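Local coordinates for 3-phosphoshikimate 1-carboxyvinyltransferase (Streptomyces sviceus, PDB 7M0O), which probably catalyses transfer of the enolpyruvyl group of phosphoenolpyruvate to shikimate 3-phosphate, the sixth of seven steps to chorismate, and is glyphosate-tolerant, of a distinct class of such enzymes, at residues T215-E220 with G249-D254; E240-G245 with A272-V277; P221-A226 with P244-G249; Q103-P108 with H131-V136. One frame throughout, in Å; residues are numbered along the deposited sequence.

Interaction 1: residues T215-E220 with G249-D254; sequences TTYAIE and GALQGD
Glu220 and residues Ala250-Gln252 show one carboxylate binding the backbone and a side chain of a loop. The two carboxylate oxygens divide the work. Glu220 OE2 takes the N-H of Leu251 on its syn lone pair, at 2.7 Å and nearly straight (173°). Glu220 OE1 uses its anti lone pair for NE2 of Gln252 at 2.9 Å and itself lies in the plane of that amide; the carboxylate and amide are almost coplanar as the two side chains slide past each other in opposite directions. A weak bond of 3.4 Å from the backbone N of Gln252 also reaches Glu220 OE1. The contact lies where the chain leaves strand 216-218 for helix 223-235, consistent with one of the two interdomain crossovers of the EPSP synthase fold. An alanine in place of Glu220 would probably leave the N-H of Leu251 without its acceptor and the amide of Gln252 with less to fix its rotation. Van der Waals contact is slighter. Tyr217, its CG anti to the backbone N (chi1 -171°), meets Leu251 tip to tip, OH to CD1 at 3.6 Å, and both side chains also touch Met190 of helix 182-193. The CA of Ala250 packs 3.3 Å from OE2 of Glu220.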
loop_
_atom_site.group_PDB
_atom_site.type_symbol
_atom_site.label_atom_id
_atom_site.label_comp_id
_atom_site.label_asym_id
_atom_site.label_seq_id
_atom_site.Cartn_x
_atom_site.Cartn_y
_atom_site.Cartn_z
ATOM N N THR A 215 17.291 12.071 -2.328
ATOM C CA THR A 215 17.870 10.917 -2.997
ATOM C C THR A 215 17.050 10.605 -4.248
ATOM O O THR A 215 16.061 11.277 -4.555
ATOM C CB THR A 215 17.934 9.724 -2.033
ATOM O OG1 THR A 215 18.748 8.689 -2.595
ATOM C CG2 THR A 215 16.534 9.184 -1.753
ATOM N N THR A 216 17.498 9.602 -4.999
ATOM C CA THR A 216 16.683 8.990 -6.037
ATOM C C THR A 216 16.001 7.792 -5.396
ATOM O O THR A 216 16.682 6.913 -4.864
ATOM C CB THR A 216 17.528 8.570 -7.244
ATOM O OG1 THR A 216 17.939 9.724 -7.982
ATOM C CG2 THR A 216 16.730 7.667 -8.184
ATOM N N TYR A 217 14.663 7.773 -5.404
ATOM C CA TYR A 217 13.903 6.743 -4.703
ATOM C C TYR A 217 12.924 6.103 -5.673
ATOM O O TYR A 217 12.027 6.777 -6.192
ATOM C CB TYR A 217 13.159 7.295 -3.476
ATOM C CG TYR A 217 12.572 6.167 -2.660
ATOM C CD1 TYR A 217 13.356 5.446 -1.764
ATOM C CD2 TYR A 217 11.250 5.783 -2.836
ATOM C CE1 TYR A 217 12.821 4.381 -1.052
ATOM C CE2 TYR A 217 10.709 4.727 -2.136
ATOM C CZ TYR A 217 11.496 4.030 -1.247
ATOM O OH TYR A 217 10.945 2.975 -0.555
ATOM N N ALA A 218 13.105 4.809 -5.921
ATOM C CA ALA A 218 12.224 4.040 -6.789
ATOM C C ALA A 218 11.051 3.484 -5.987
ATOM O O ALA A 218 11.252 2.845 -4.942
ATOM C CB ALA A 218 12.998 2.898 -7.452
ATOM N N ILE A 219 9.839 3.710 -6.493
ATOM C CA ILE A 219 8.614 3.208 -5.873
ATOM C C ILE A 219 8.383 1.774 -6.326
ATOM O O ILE A 219 8.351 1.487 -7.534
ATOM C CB ILE A 219 7.411 4.094 -6.239
ATOM C CG1 ILE A 219 7.628 5.533 -5.765
ATOM C CG2 ILE A 219 6.099 3.486 -5.675
ATOM C CD1 ILE A 219 7.904 5.615 -4.324
ATOM N N GLU A 220 8.199 0.875 -5.361
ATOM C CA GLU A 220 7.922 -0.528 -5.689
ATOM C C GLU A 220 6.536 -0.676 -6.314
ATOM O O GLU A 220 5.578 -0.038 -5.868
ATOM C CB GLU A 220 7.983 -1.412 -4.440
ATOM C CG GLU A 220 9.364 -1.657 -3.895
ATOM C CD GLU A 220 9.357 -2.355 -2.536
ATOM O OE1 GLU A 220 8.347 -3.009 -2.155
ATOM O OE2 GLU A 220 10.384 -2.242 -1.839
ATOM N N GLY A 249 15.710 -6.424 -1.783
ATOM C CA GLY A 249 15.523 -5.520 -0.665
ATOM C C GLY A 249 14.114 -4.987 -0.515
ATOM O O GLY A 249 13.920 -3.944 0.110
ATOM N N ALA A 250 13.118 -5.696 -1.051
ATOM C CA ALA A 250 11.778 -5.133 -1.150
ATOM C C ALA A 250 11.151 -4.913 0.217
ATOM O O ALA A 250 11.273 -5.740 1.126
ATOM C CB ALA A 250 10.862 -6.037 -1.979
ATOM N N LEU A 251 10.444 -3.787 0.339
ATOM C CA LEU A 251 9.795 -3.423 1.592
ATOM C C LEU A 251 8.496 -4.177 1.826
ATOM O O LEU A 251 8.109 -4.365 2.980
ATOM C CB LEU A 251 9.521 -1.917 1.627
ATOM C CG LEU A 251 10.733 -1.000 1.486
ATOM C CD1 LEU A 251 10.376 0.411 1.911
ATOM C CD2 LEU A 251 11.921 -1.538 2.279
ATOM N N GLN A 252 7.798 -4.601 0.769
ATOM C CA GLN A 252 6.481 -5.205 0.923
ATOM C C GLN A 252 6.600 -6.693 1.223
ATOM O O GLN A 252 7.184 -7.438 0.435
ATOM C CB GLN A 252 5.650 -5.006 -0.343
ATOM C CG GLN A 252 5.283 -3.546 -0.611
ATOM C CD GLN A 252 4.721 -3.396 -2.000
ATOM O OE1 GLN A 252 3.511 -3.517 -2.219
ATOM N NE2 GLN A 252 5.598 -3.182 -2.955
ATOM N N GLY A 253 6.011 -7.125 2.348
ATOM C CA GLY A 253 6.053 -8.534 2.722
ATOM C C GLY A 253 5.384 -9.478 1.731
ATOM O O GLY A 253 5.735 -10.667 1.664
ATOM N N ASP A 254 4.431 -8.981 0.940
ATOM C CA ASP A 254 3.724 -9.921 0.072
ATOM C C ASP A 254 4.577 -10.418 -1.084
ATOM O O ASP A 254 4.153 -11.365 -1.758
ATOM C CB ASP A 254 2.437 -9.305 -0.480
ATOM C CG ASP A 254 1.302 -9.318 0.533
ATOM O OD1 ASP A 254 1.493 -9.837 1.662
ATOM O OD2 ASP A 254 0.228 -8.778 0.210
#

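Interaction 2: residues E240-G245 with A272-V277; sequences EVTVPG and ADATTV
Thr242 and Thr276 face each other across an antiparallel strand pair, with side chains that cross obliquely and hydroxyls joined by a short hydrogen bond, OG1 to OG1 2.7 Å. Strand 240-244 is the edge of a three-stranded antiparallel sheet in which strand 274-278 is central and strand 267-270 completes the order. The two threonines form a non-hydrogen-bonded pair, with CA atoms only 4.2 Å apart, and they share one rotamer: in each, OG1 is anti to the carbonyl carbon (chi1 -60° in Thr242, -58° in Thr276) and CG2 is anti to the backbone N. Each methyl comes close to the opposite hydroxyl, as where CG2 of Thr276 lies 3.4 Å from OG1 of Thr242. An alanine in place of Thr276 would probably deprive the Thr242 hydroxyl of this partner and leave it freer to turn. The same face carries Pro244 and Ala274, the CB of Ala274 resting 3.8 Å from CA of Pro244.

On the other face stand Val241, Val243, Thr275 and Val277. These pack against helix 223-235, where Phe230 touches Val243, Thr275 and Val277, while OG1 of Thr275 is hydrogen-bonded to the carbonyl O of Leu246. The hydrogen-bonded pairs fall here: Val241 and Val277 exchange two sound bonds, whereas the pair of Val243 and Thr275 has one sound bond and one weak one of 3.4 Å from Thr275 N to Val243 O. Beyond the last pair, Gly245 N extends the ladder to Asp273 O at 2.8 Å.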
loop_
_atom_site.group_PDB
_atom_site.type_symbol
_atom_site.label_atom_id
_atom_site.label_comp_id
_atom_site.label_asym_id
_atom_site.label_seq_id
_atom_site.Cartn_x
_atom_site.Cartn_y
_atom_site.Cartn_z
ATOM N N GLU A 240 6.858 -17.017 -18.455
ATOM C CA GLU A 240 7.664 -16.216 -17.540
ATOM C C GLU A 240 7.027 -14.847 -17.339
ATOM O O GLU A 240 6.494 -14.232 -18.276
ATOM C CB GLU A 240 9.156 -16.105 -18.022
ATOM C CG GLU A 240 9.405 -15.321 -19.286
ATOM C CD GLU A 240 10.880 -15.335 -19.756
ATOM O OE1 GLU A 240 11.635 -16.303 -19.490
ATOM O OE2 GLU A 240 11.262 -14.345 -20.402
ATOM N N VAL A 241 7.036 -14.407 -16.085
ATOM C CA VAL A 241 6.603 -13.073 -15.694
ATOM C C VAL A 241 7.717 -12.440 -14.880
ATOM O O VAL A 241 8.178 -13.017 -13.887
ATOM C CB VAL A 241 5.288 -13.101 -14.892
ATOM C CG1 VAL A 241 5.022 -11.730 -14.252
ATOM C CG2 VAL A 241 4.134 -13.486 -15.814
ATOM N N THR A 242 8.161 -11.259 -15.300
ATOM C CA THR A 242 9.096 -10.478 -14.504
ATOM C C THR A 242 8.426 -9.184 -14.065
ATOM O O THR A 242 7.781 -8.514 -14.878
ATOM C CB THR A 242 10.375 -10.174 -15.296
ATOM O OG1 THR A 242 10.996 -11.415 -15.669
ATOM C CG2 THR A 242 11.348 -9.360 -14.445
ATOM N N VAL A 243 8.591 -8.830 -12.788
ATOM C CA VAL A 243 8.140 -7.533 -12.280
ATOM C C VAL A 243 9.341 -6.683 -11.886
ATOM O O VAL A 243 9.910 -6.880 -10.797
ATOM C CB VAL A 243 7.183 -7.692 -11.084
ATOM C CG1 VAL A 243 6.735 -6.316 -10.574
ATOM C CG2 VAL A 243 5.954 -8.538 -11.469
ATOM N N PRO A 244 9.772 -5.738 -12.723
ATOM C CA PRO A 244 10.893 -4.880 -12.322
ATOM C C PRO A 244 10.489 -4.006 -11.146
ATOM O O PRO A 244 9.364 -3.504 -11.084
ATOM C CB PRO A 244 11.179 -4.041 -13.577
ATOM C CG PRO A 244 10.439 -4.705 -14.712
ATOM C CD PRO A 244 9.256 -5.396 -14.061
ATOM N N GLY A 245 11.424 -3.808 -10.223
ATOM C CA GLY A 245 11.197 -2.961 -9.068
ATOM C C GLY A 245 10.858 -3.713 -7.804
ATOM O O GLY A 245 10.805 -3.099 -6.726
ATOM N N ALA A 272 18.352 -8.317 -7.559
ATOM C CA ALA A 272 18.490 -7.060 -6.825
ATOM C C ALA A 272 17.403 -6.056 -7.191
ATOM O O ALA A 272 16.949 -5.293 -6.326
ATOM C CB ALA A 272 19.869 -6.451 -7.075
ATOM N N ASP A 273 16.971 -6.030 -8.461
ATOM C CA ASP A 273 16.080 -4.974 -8.929
ATOM C C ASP A 273 14.838 -5.510 -9.634
ATOM O O ASP A 273 14.104 -4.721 -10.245
ATOM C CB ASP A 273 16.812 -4.016 -9.883
ATOM C CG ASP A 273 18.044 -3.374 -9.258
ATOM O OD1 ASP A 273 17.927 -2.806 -8.151
ATOM O OD2 ASP A 273 19.131 -3.437 -9.881
ATOM N N ALA A 274 14.592 -6.816 -9.579
ATOM C CA ALA A 274 13.491 -7.410 -10.339
ATOM C C ALA A 274 13.333 -8.851 -9.886
ATOM O O ALA A 274 14.280 -9.456 -9.392
ATOM C CB ALA A 274 13.741 -7.366 -11.850
ATOM N N THR A 275 12.125 -9.404 -10.093
ATOM C CA THR A 275 11.802 -10.782 -9.731
ATOM C C THR A 275 11.168 -11.475 -10.919
ATOM O O THR A 275 10.204 -10.960 -11.489
ATOM C CB THR A 275 10.837 -10.850 -8.530
ATOM O OG1 THR A 275 11.527 -10.428 -7.354
ATOM C CG2 THR A 275 10.352 -12.294 -8.273
ATOM N N THR A 276 11.675 -12.663 -11.259
ATOM C CA THR A 276 11.150 -13.452 -12.367
ATOM C C THR A 276 10.591 -14.768 -11.839
ATOM O O THR A 276 11.265 -15.458 -11.068
ATOM C CB THR A 276 12.250 -13.733 -13.403
ATOM O OG1 THR A 276 12.788 -12.492 -13.891
ATOM C CG2 THR A 276 11.680 -14.527 -14.567
ATOM N N VAL A 277 9.364 -15.119 -12.249
ATOM C CA VAL A 277 8.774 -16.423 -11.954
ATOM C C VAL A 277 8.538 -17.141 -13.277
ATOM O O VAL A 277 8.017 -16.546 -14.221
ATOM C CB VAL A 277 7.465 -16.284 -11.157
ATOM C CG1 VAL A 277 6.766 -17.635 -11.051
ATOM C CG2 VAL A 277 7.784 -15.737 -9.767
#

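Interaction 3: residues P221-A226 with P244-G249; sequences PDASTA and PGLGTG
Pro221 and Leu246 meet at the start of helix 223-235, where a capped N-terminus packs against the loop that follows strand 240-244. Leu246 carries most of this apolar contact with its two methyls. CD1 of Leu246 sits against the first helical turn, 3.9 Å from CB of Ala226 and 4.0 Å from CB of Ala223, two small residues three positions apart. CD2 of Leu246 instead approaches the backbone O of Pro221 at 3.5 Å. Chi1 of -71° sets CG of Leu246 anti to the carbonyl carbon, and the methyls branch from there. Beside it the Pro221 ring packs on the loop backbone, its CG 3.3 Å from the carbonyl O of Pro244.

Gly245 fits closely next to that ring: a side chain there would run into CD of Pro221, and the positive phi of 100° would in any case jam a CB against the preceding carbonyl.

Further out, Gln252 brackets the bend, its NE2 donating to Pro221 O and its OE1 accepting from Ala223 N, while its side chain also touches Leu246. The amide thus ties down the very backbone on which the leucine rests. The turn itself is held from within. Ala226 N binds the carbonyl O of Asp222, whose CB points away from residues 244-249 and whose carboxylate acts as N-cap: OD1 of Asp222 accepts from Thr225 N at 2.9 Å, met on the anti side and 29° out of the carboxylate plane.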
loop_
_atom_site.group_PDB
_atom_site.type_symbol
_atom_site.label_atom_id
_atom_site.label_comp_id
_atom_site.label_asym_id
_atom_site.label_seq_id
_atom_site.Cartn_x
_atom_site.Cartn_y
_atom_site.Cartn_z
ATOM N N PRO A 221 6.394 -1.521 -7.334
ATOM C CA PRO A 221 5.051 -1.931 -7.753
ATOM C C PRO A 221 4.336 -2.621 -6.602
ATOM O O PRO A 221 4.959 -3.250 -5.745
ATOM C CB PRO A 221 5.314 -2.906 -8.910
ATOM C CG PRO A 221 6.717 -2.589 -9.361
ATOM C CD PRO A 221 7.456 -2.130 -8.154
ATOM N N ASP A 222 3.017 -2.499 -6.580
ATOM C CA ASP A 222 2.245 -3.168 -5.544
ATOM C C ASP A 222 2.486 -4.674 -5.609
ATOM O O ASP A 222 2.203 -5.324 -6.623
ATOM C CB ASP A 222 0.758 -2.846 -5.696
ATOM C CG ASP A 222 -0.057 -3.275 -4.494
ATOM O OD1 ASP A 222 -0.189 -4.495 -4.263
ATOM O OD2 ASP A 222 -0.592 -2.393 -3.790
ATOM N N ALA A 223 3.017 -5.221 -4.520
ATOM C CA ALA A 223 3.387 -6.632 -4.495
ATOM C C ALA A 223 2.182 -7.550 -4.336
ATOM O O ALA A 223 2.227 -8.707 -4.770
ATOM C CB ALA A 223 4.397 -6.890 -3.371
ATOM N N SER A 224 1.111 -7.067 -3.706
ATOM C CA SER A 224 -0.116 -7.851 -3.624
ATOM C C SER A 224 -0.751 -8.000 -4.999
ATOM O O SER A 224 -1.180 -9.091 -5.386
ATOM C CB SER A 224 -1.088 -7.175 -2.652
ATOM O OG SER A 224 -0.452 -6.881 -1.424
ATOM N N THR A 225 -0.789 -6.906 -5.757
ATOM C CA THR A 225 -1.224 -6.958 -7.149
ATOM C C THR A 225 -0.329 -7.878 -7.971
ATOM O O THR A 225 -0.812 -8.619 -8.835
ATOM C CB THR A 225 -1.216 -5.542 -7.724
ATOM O OG1 THR A 225 -2.229 -4.779 -7.067
ATOM C CG2 THR A 225 -1.464 -5.545 -9.235
ATOM N N ALA A 226 0.979 -7.873 -7.688
ATOM C CA ALA A 226 1.899 -8.708 -8.446
ATOM C C ALA A 226 1.658 -10.194 -8.217
ATOM O O ALA A 226 2.001 -10.995 -9.094
ATOM C CB ALA A 226 3.354 -8.375 -8.096
ATOM N N PRO A 244 9.772 -5.738 -12.723
ATOM C CA PRO A 244 10.893 -4.880 -12.322
ATOM C C PRO A 244 10.489 -4.006 -11.146
ATOM O O PRO A 244 9.364 -3.504 -11.084
ATOM C CB PRO A 244 11.179 -4.041 -13.577
ATOM C CG PRO A 244 10.439 -4.705 -14.712
ATOM C CD PRO A 244 9.256 -5.396 -14.061
ATOM N N GLY A 245 11.424 -3.808 -10.223
ATOM C CA GLY A 245 11.197 -2.961 -9.068
ATOM C C GLY A 245 10.858 -3.713 -7.804
ATOM O O GLY A 245 10.805 -3.099 -6.726
ATOM N N LEU A 246 10.606 -5.018 -7.904
ATOM C CA LEU A 246 10.448 -5.891 -6.753
ATOM C C LEU A 246 11.671 -6.790 -6.724
ATOM O O LEU A 246 11.827 -7.654 -7.594
ATOM C CB LEU A 246 9.159 -6.711 -6.847
ATOM C CG LEU A 246 7.842 -5.963 -6.655
ATOM C CD1 LEU A 246 6.659 -6.942 -6.720
ATOM C CD2 LEU A 246 7.832 -5.192 -5.340
ATOM N N GLY A 247 12.547 -6.561 -5.751
ATOM C CA GLY A 247 13.799 -7.279 -5.664
ATOM C C GLY A 247 14.116 -7.718 -4.251
ATOM O O GLY A 247 13.239 -7.703 -3.378
ATOM N N THR A 248 15.378 -8.087 -4.011
ATOM C CA THR A 248 15.755 -8.677 -2.729
ATOM C C THR A 248 15.521 -7.720 -1.568
ATOM O O THR A 248 15.188 -8.159 -0.460
ATOM C CB THR A 248 17.226 -9.112 -2.744
ATOM O OG1 THR A 248 17.503 -9.865 -3.931
ATOM C CG2 THR A 248 17.532 -9.985 -1.532
ATOM N N GLY A 249 15.710 -6.424 -1.783
ATOM C CA GLY A 249 15.523 -5.520 -0.665
ATOM C C GLY A 249 14.114 -4.987 -0.515
ATOM O O GLY A 249 13.920 -3.944 0.110
#

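Interaction 4: residues Q103-P108 with H131-V136; sequences QMRRRP and HHPLTV
The carbonyl O of Arg105 accepts from the imidazole of His131 and is also approached by a water. ND1 of His131 donates to Arg105 O at 2.8 Å with an angle of 167°, the acceptor lying close to the ring plane and the donor in the carbonyl plane. The water, 3.0 Å from Arg105 O, also accepts from His132 N and lies 2.9 Å from Arg107 O, so it bridges both segments.

His131 is held in a second direction by Pro108. CG of His131 is anti to the carbonyl carbon (chi1 -62°), and one face of the ring lies under the proline in a CH-pi contact, with CB of Pro108 3.6 Å from the centroid of the His131 ring and 13° off the normal. One edge of the imidazole is thus engaged by a polar bond and one face by apolar packing.

In the fold, the contact joins the turn between helices 102-105 and 110-118 to the entry of strand 134-139, which lies antiparallel to strand 95-99. The turn includes Arg107, predicted to bind phosphoenolpyruvate; its CB points away from residues 131-136.

The aliphatic part of Arg105 runs past residues 132-133, CG of Arg105 3.6 Å from His132 O, while its guanidinium forms a salt bridge with Asp99. NE2 of His132 is bound to Ala82 O. CD of Pro133, which follows a cis peptide, lies 4.1 Å from CD of Arg105.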
loop_
_atom_site.group_PDB
_atom_site.type_symbol
_atom_site.label_atom_id
_atom_site.label_comp_id
_atom_site.label_asym_id
_atom_site.label_seq_id
_atom_site.Cartn_x
_atom_site.Cartn_y
_atom_site.Cartn_z
ATOM N N GLN A 103 -17.398 15.201 -0.344
ATOM C CA GLN A 103 -17.353 13.820 0.120
ATOM C C GLN A 103 -16.165 13.577 1.054
ATOM O O GLN A 103 -16.305 12.872 2.067
ATOM C CB GLN A 103 -17.339 12.869 -1.088
ATOM C CG GLN A 103 -16.350 13.231 -2.202
ATOM C CD GLN A 103 -16.957 14.037 -3.367
ATOM O OE1 GLN A 103 -17.717 14.995 -3.174
ATOM N NE2 GLN A 103 -16.590 13.654 -4.590
ATOM N N MET A 104 -15.007 14.173 0.764
ATOM C CA MET A 104 -13.828 13.973 1.607
ATOM C C MET A 104 -13.893 14.775 2.905
ATOM O O MET A 104 -13.258 14.384 3.890
ATOM C CB MET A 104 -12.553 14.324 0.823
ATOM C CG MET A 104 -11.239 14.191 1.620
ATOM S SD MET A 104 -10.682 12.492 1.918
ATOM C CE MET A 104 -9.954 12.645 3.550
ATOM N N ARG A 105 -14.646 15.885 2.942
ATOM C CA ARG A 105 -14.901 16.569 4.208
ATOM C C ARG A 105 -15.492 15.620 5.236
ATOM O O ARG A 105 -15.282 15.797 6.437
ATOM C CB ARG A 105 -15.839 17.769 4.012
ATOM C CG ARG A 105 -15.253 18.980 3.271
ATOM C CD ARG A 105 -16.272 20.109 3.193
ATOM N NE ARG A 105 -15.850 21.207 2.331
ATOM C CZ ARG A 105 -16.548 21.663 1.293
ATOM N NH1 ARG A 105 -17.712 21.115 0.989
ATOM N NH2 ARG A 105 -16.072 22.672 0.569
ATOM N N ARG A 106 -16.225 14.601 4.788
ATOM C CA ARG A 106 -16.873 13.686 5.713
ATOM C C ARG A 106 -15.899 12.718 6.382
ATOM O O ARG A 106 -16.316 11.986 7.285
ATOM C CB ARG A 106 -17.970 12.921 4.967
ATOM C CG ARG A 106 -19.107 13.820 4.466
ATOM C CD ARG A 106 -20.293 12.974 3.969
ATOM N NE ARG A 106 -20.177 12.621 2.554
ATOM C CZ ARG A 106 -21.197 12.595 1.701
ATOM N NH1 ARG A 106 -22.422 12.898 2.123
ATOM N NH2 ARG A 106 -20.998 12.261 0.427
ATOM N N ARG A 107 -14.620 12.704 5.978
ATOM C CA ARG A 107 -13.620 11.808 6.546
ATOM C C ARG A 107 -12.710 12.595 7.485
ATOM O O ARG A 107 -11.739 13.217 7.024
ATOM C CB ARG A 107 -12.800 11.129 5.442
ATOM C CG ARG A 107 -13.627 10.184 4.549
ATOM C CD ARG A 107 -12.738 9.423 3.585
ATOM N NE ARG A 107 -11.652 8.751 4.290
ATOM C CZ ARG A 107 -10.706 8.031 3.698
ATOM N NH1 ARG A 107 -10.705 7.887 2.382
ATOM N NH2 ARG A 107 -9.757 7.458 4.427
ATOM N N PRO A 108 -12.957 12.598 8.791
ATOM C CA PRO A 108 -12.129 13.412 9.692
ATOM C C PRO A 108 -10.748 12.809 9.898
ATOM O O PRO A 108 -10.444 11.684 9.494
ATOM C CB PRO A 108 -12.928 13.434 10.997
ATOM C CG PRO A 108 -13.684 12.150 10.977
ATOM C CD PRO A 108 -14.027 11.889 9.519
ATOM N N HIS A 131 -12.492 17.735 11.054
ATOM C CA HIS A 131 -12.811 17.739 9.630
ATOM C C HIS A 131 -12.172 18.923 8.908
ATOM O O HIS A 131 -11.944 19.985 9.491
ATOM C CB HIS A 131 -14.333 17.808 9.420
ATOM C CG HIS A 131 -15.078 16.639 9.978
ATOM N ND1 HIS A 131 -15.679 15.698 9.175
ATOM C CD2 HIS A 131 -15.331 16.261 11.255
ATOM C CE1 HIS A 131 -16.256 14.779 9.929
ATOM N NE2 HIS A 131 -16.072 15.103 11.196
ATOM N N HIS A 132 -11.890 18.730 7.622
ATOM C CA HIS A 132 -11.776 19.853 6.700
ATOM C C HIS A 132 -13.139 20.540 6.543
ATOM O O HIS A 132 -14.182 19.892 6.623
ATOM C CB HIS A 132 -11.277 19.373 5.335
ATOM C CG HIS A 132 -9.824 19.012 5.330
ATOM N ND1 HIS A 132 -8.831 19.959 5.186
ATOM C CD2 HIS A 132 -9.192 17.824 5.493
ATOM C CE1 HIS A 132 -7.650 19.365 5.244
ATOM N NE2 HIS A 132 -7.841 18.071 5.431
ATOM N N PRO A 133 -13.160 21.860 6.303
ATOM C CA PRO A 133 -12.012 22.756 6.130
ATOM C C PRO A 133 -11.298 23.054 7.451
ATOM O O PRO A 133 -11.908 23.038 8.523
ATOM C CB PRO A 133 -12.649 24.025 5.533
ATOM C CG PRO A 133 -14.062 23.982 5.986
ATOM C CD PRO A 133 -14.440 22.535 6.017
ATOM N N LEU A 134 -9.994 23.295 7.363
ATOM C CA LEU A 134 -9.215 23.656 8.539
ATOM C C LEU A 134 -8.114 24.616 8.131
ATOM O O LEU A 134 -7.661 24.623 6.980
ATOM C CB LEU A 134 -8.627 22.423 9.224
ATOM C CG LEU A 134 -7.756 21.512 8.361
ATOM C CD1 LEU A 134 -6.282 21.951 8.453
ATOM C CD2 LEU A 134 -7.907 20.070 8.792
ATOM N N THR A 135 -7.660 25.405 9.092
ATOM C CA THR A 135 -6.699 26.466 8.829
ATOM C C THR A 135 -5.492 26.290 9.741
ATOM O O THR A 135 -5.656 26.159 10.956
ATOM C CB THR A 135 -7.368 27.827 9.036
ATOM O OG1 THR A 135 -8.439 27.957 8.088
ATOM C CG2 THR A 135 -6.373 28.971 8.838
ATOM N N VAL A 136 -4.292 26.275 9.154
ATOM C CA VAL A 136 -3.038 26.188 9.904
ATOM C C VAL A 136 -2.304 27.519 9.824
ATOM O O VAL A 136 -1.845 27.925 8.746
ATOM C CB VAL A 136 -2.124 25.066 9.387
ATOM C CG1 VAL A 136 -0.845 24.991 10.252
ATOM C CG2 VAL A 136 -2.851 23.723 9.330
HETATM O O HOH W 1 -12.285 16.041 6.676
#

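Interactions 1, 2 and 3 form one continuous cluster, while interaction 4 lies apart, its centre about 31 to 41 Å from theirs. Interactions 2 and 3 share Pro244 and Gly245, so the edge strand of one leads directly into the loop of the other; interactions 1 and 3 share Gly249 and both set the chain between strand 216-218 and the start of helix 223-235 against the loop after strand 240-244. Chemistry follows place. Interaction 1, a surface contact, turns on a buried carboxylate bound to a loop backbone; the partly buried interaction 2 is a backbone ladder with one hydroxyl pair; interaction 3, also partly buried, is apolar across its interface. Interaction 4, again at the surface, relies on an imidazole and a bridging water.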